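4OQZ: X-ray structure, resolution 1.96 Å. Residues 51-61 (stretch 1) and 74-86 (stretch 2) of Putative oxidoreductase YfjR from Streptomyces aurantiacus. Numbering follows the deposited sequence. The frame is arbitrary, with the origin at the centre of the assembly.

Stretch 1, residues 51-61: TPEQALSANEL
Stretch 2, residues 74-86: GVLEGAEEAVAGR

What fills the apolar centre? Leu56, chi1 m and chi2 t, points toward stretch 2 from the helix that begins at Pro52, its CD1 lying 3.6 Å from Ala79 CB and its CB 3.6 Å from Ala82 CB. Both alanines point back toward stretch 1. One helical turn earlier, Pro52 CB packs 3.8 Å from Val75 CG1 (chi1 t).

How do the backbones run? They follow the same direction, with CA-CA distances of 6.2 Å for Pro52-Val75, 4.9 Å for Glu53-Ala79, 5.4 Å for Ser57-Ala82 and 4.7 Å for Glu60-Arg86. Thr51 caps the helix through a weak bond from Gln54 N to Thr51 OG1 (3.4 Å). Stretch 2 is mostly irregular; Gly78, at phi/psi 125/-7, precedes Ala79.

What borders the centre? Glu53 (chi1 m, chi2 p) lays CG 3.7 Å from Ala79 CA, while Ser57 OG (chi1 p) turns back to donate to Glu53 O at 2.9 Å.

What secures the polar edge? A type II turn, Val83 to Arg86, delivers Arg86 (chi1 m), whose NE donates to Asn59 O at 2.7 Å, the only hydrogen bond between the stretches. Ser57 O and Leu56 O lie over one guanidinium face; Leu56 O is 3.2 Å from Arg86 CD.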

# COMPACT_ATOMS: atom_id res chain seq x y z
N THR A 51 34.71 1.35 27.12
CA THR A 51 34.25 -0.02 26.90
C THR A 51 32.73 -0.13 27.12
O THR A 51 32.17 0.70 27.85
CB THR A 51 34.90 -0.99 27.92
OG1 THR A 51 34.34 -0.77 29.21
CG2 THR A 51 36.44 -0.93 27.94
N PRO A 52 32.07 -1.22 26.62
CA PRO A 52 30.64 -1.43 26.91
C PRO A 52 30.32 -1.62 28.40
O PRO A 52 29.25 -1.22 28.84
CB PRO A 52 30.32 -2.71 26.13
CG PRO A 52 31.37 -2.80 25.08
CD PRO A 52 32.59 -2.30 25.76
N GLU A 53 31.25 -2.22 29.18
CA GLU A 53 31.12 -2.46 30.62
C GLU A 53 30.80 -1.16 31.38
O GLU A 53 29.81 -1.11 32.10
CB GLU A 53 32.41 -3.06 31.18
CG GLU A 53 32.73 -4.47 30.70
CD GLU A 53 33.47 -4.56 29.39
OE1 GLU A 53 34.67 -4.93 29.41
OE2 GLU A 53 32.85 -4.27 28.33
N GLN A 54 31.64 -0.12 31.15
CA GLN A 54 31.54 1.20 31.77
C GLN A 54 30.29 1.93 31.31
O GLN A 54 29.66 2.61 32.11
CB GLN A 54 32.80 2.03 31.48
CG GLN A 54 34.07 1.45 32.12
CD GLN A 54 34.19 1.74 33.60
OE1 GLN A 54 34.09 2.90 34.03
NE2 GLN A 54 34.49 0.71 34.40
N ALA A 55 29.91 1.74 30.03
CA ALA A 55 28.69 2.32 29.47
C ALA A 55 27.47 1.74 30.20
O ALA A 55 26.61 2.52 30.60
CB ALA A 55 28.60 2.03 27.98
N LEU A 56 27.44 0.40 30.44
CA LEU A 56 26.35 -0.33 31.13
C LEU A 56 26.20 0.03 32.61
O LEU A 56 25.11 0.36 33.05
CB LEU A 56 26.53 -1.86 31.02
CG LEU A 56 26.43 -2.50 29.65
CD1 LEU A 56 27.13 -3.82 29.63
CD2 LEU A 56 25.00 -2.67 29.22
N SER A 57 27.30 -0.07 33.38
CA SER A 57 27.27 0.20 34.81
C SER A 57 27.04 1.67 35.21
O SER A 57 26.81 1.95 36.39
CB SER A 57 28.48 -0.42 35.52
OG SER A 57 29.69 -0.20 34.81
N ALA A 58 27.03 2.59 34.23
CA ALA A 58 26.81 4.02 34.48
C ALA A 58 25.34 4.34 34.78
O ALA A 58 25.07 5.39 35.38
CB ALA A 58 27.29 4.84 33.29
N ASN A 59 24.38 3.48 34.33
CA ASN A 59 22.95 3.72 34.49
C ASN A 59 22.11 2.47 34.54
O ASN A 59 22.45 1.47 33.92
CB ASN A 59 22.41 4.59 33.32
CG ASN A 59 23.10 5.91 33.10
OD1 ASN A 59 23.87 6.09 32.16
ND2 ASN A 59 22.91 6.83 34.01
N GLU A 60 20.94 2.57 35.21
CA GLU A 60 19.94 1.50 35.29
C GLU A 60 19.24 1.32 33.91
O GLU A 60 18.92 0.19 33.53
CB GLU A 60 18.92 1.80 36.39
CG GLU A 60 18.11 0.59 36.83
CD GLU A 60 16.62 0.81 37.05
OE1 GLU A 60 16.24 1.89 37.55
OE2 GLU A 60 15.84 -0.13 36.76
N LEU A 61 18.98 2.44 33.17
CA LEU A 61 18.36 2.38 31.84
C LEU A 61 19.42 2.41 30.73
O LEU A 61 20.18 3.36 30.65
CB LEU A 61 17.31 3.50 31.60
CG LEU A 61 16.46 3.36 30.30
CD1 LEU A 61 15.49 2.20 30.39
CD2 LEU A 61 15.66 4.59 30.05
N GLY A 74 27.91 -9.49 20.96
CA GLY A 74 29.29 -9.02 20.87
C GLY A 74 29.58 -7.95 21.91
O GLY A 74 30.65 -7.99 22.54
N VAL A 75 28.64 -7.00 22.09
CA VAL A 75 28.74 -5.92 23.08
C VAL A 75 28.82 -6.55 24.49
O VAL A 75 29.74 -6.27 25.25
CB VAL A 75 27.58 -4.89 22.94
CG1 VAL A 75 27.39 -4.05 24.19
CG2 VAL A 75 27.79 -4.00 21.72
N LEU A 76 27.89 -7.48 24.77
CA LEU A 76 27.79 -8.20 26.04
C LEU A 76 28.91 -9.22 26.29
O LEU A 76 29.07 -9.65 27.43
CB LEU A 76 26.40 -8.86 26.14
CG LEU A 76 25.23 -7.99 26.68
CD1 LEU A 76 24.82 -6.90 25.71
CD2 LEU A 76 24.03 -8.85 27.00
N GLU A 77 29.71 -9.57 25.25
CA GLU A 77 30.81 -10.54 25.32
C GLU A 77 32.00 -10.13 26.22
O GLU A 77 33.09 -9.81 25.72
CB GLU A 77 31.27 -10.94 23.90
CG GLU A 77 31.59 -12.42 23.77
CD GLU A 77 32.86 -12.78 23.01
OE1 GLU A 77 33.30 -11.96 22.16
OE2 GLU A 77 33.40 -13.88 23.24
N GLY A 78 31.79 -10.20 27.53
CA GLY A 78 32.78 -9.85 28.55
C GLY A 78 32.28 -8.82 29.54
O GLY A 78 32.95 -8.52 30.53
N ALA A 79 31.08 -8.27 29.27
CA ALA A 79 30.40 -7.26 30.08
C ALA A 79 29.36 -7.87 31.04
O ALA A 79 28.67 -7.15 31.76
CB ALA A 79 29.73 -6.25 29.15
N GLU A 80 29.28 -9.22 31.03
CA GLU A 80 28.40 -10.11 31.80
C GLU A 80 27.79 -9.54 33.08
O GLU A 80 26.58 -9.33 33.12
CB GLU A 80 29.11 -11.45 32.08
CG GLU A 80 30.10 -11.91 31.01
CD GLU A 80 29.53 -12.30 29.66
OE1 GLU A 80 28.40 -12.84 29.61
OE2 GLU A 80 30.23 -12.11 28.64
N GLU A 81 28.62 -9.24 34.09
CA GLU A 81 28.23 -8.70 35.40
C GLU A 81 27.54 -7.31 35.36
O GLU A 81 26.75 -7.01 36.25
CB GLU A 81 29.42 -8.67 36.38
CG GLU A 81 29.94 -10.04 36.80
CD GLU A 81 31.16 -10.52 36.04
OE1 GLU A 81 31.09 -11.63 35.45
OE2 GLU A 81 32.19 -9.81 36.04
N ALA A 82 27.83 -6.48 34.35
CA ALA A 82 27.21 -5.16 34.27
C ALA A 82 25.73 -5.22 33.86
O ALA A 82 25.03 -4.22 33.98
CB ALA A 82 27.99 -4.25 33.34
N VAL A 83 25.27 -6.38 33.38
CA VAL A 83 23.88 -6.59 32.97
C VAL A 83 22.93 -6.67 34.18
O VAL A 83 21.82 -6.16 34.09
CB VAL A 83 23.72 -7.79 31.97
CG1 VAL A 83 22.28 -7.91 31.47
CG2 VAL A 83 24.66 -7.63 30.78
N ALA A 84 23.38 -7.27 35.32
CA ALA A 84 22.55 -7.43 36.53
C ALA A 84 21.94 -6.13 37.10
O ALA A 84 22.65 -5.13 37.29
CB ALA A 84 23.32 -8.19 37.61
N GLY A 85 20.63 -6.17 37.35
CA GLY A 85 19.84 -5.05 37.88
C GLY A 85 19.64 -3.90 36.90
O GLY A 85 19.39 -2.76 37.31
N ARG A 86 19.79 -4.17 35.59
CA ARG A 86 19.64 -3.13 34.56
C ARG A 86 18.54 -3.46 33.59
O ARG A 86 18.27 -4.64 33.32
CB ARG A 86 20.95 -2.90 33.80
CG ARG A 86 22.19 -2.93 34.68
CD ARG A 86 23.15 -1.81 34.39
NE ARG A 86 23.03 -0.75 35.38
CZ ARG A 86 23.74 -0.68 36.50
NH1 ARG A 86 24.62 -1.62 36.80
NH2 ARG A 86 23.56 0.34 37.34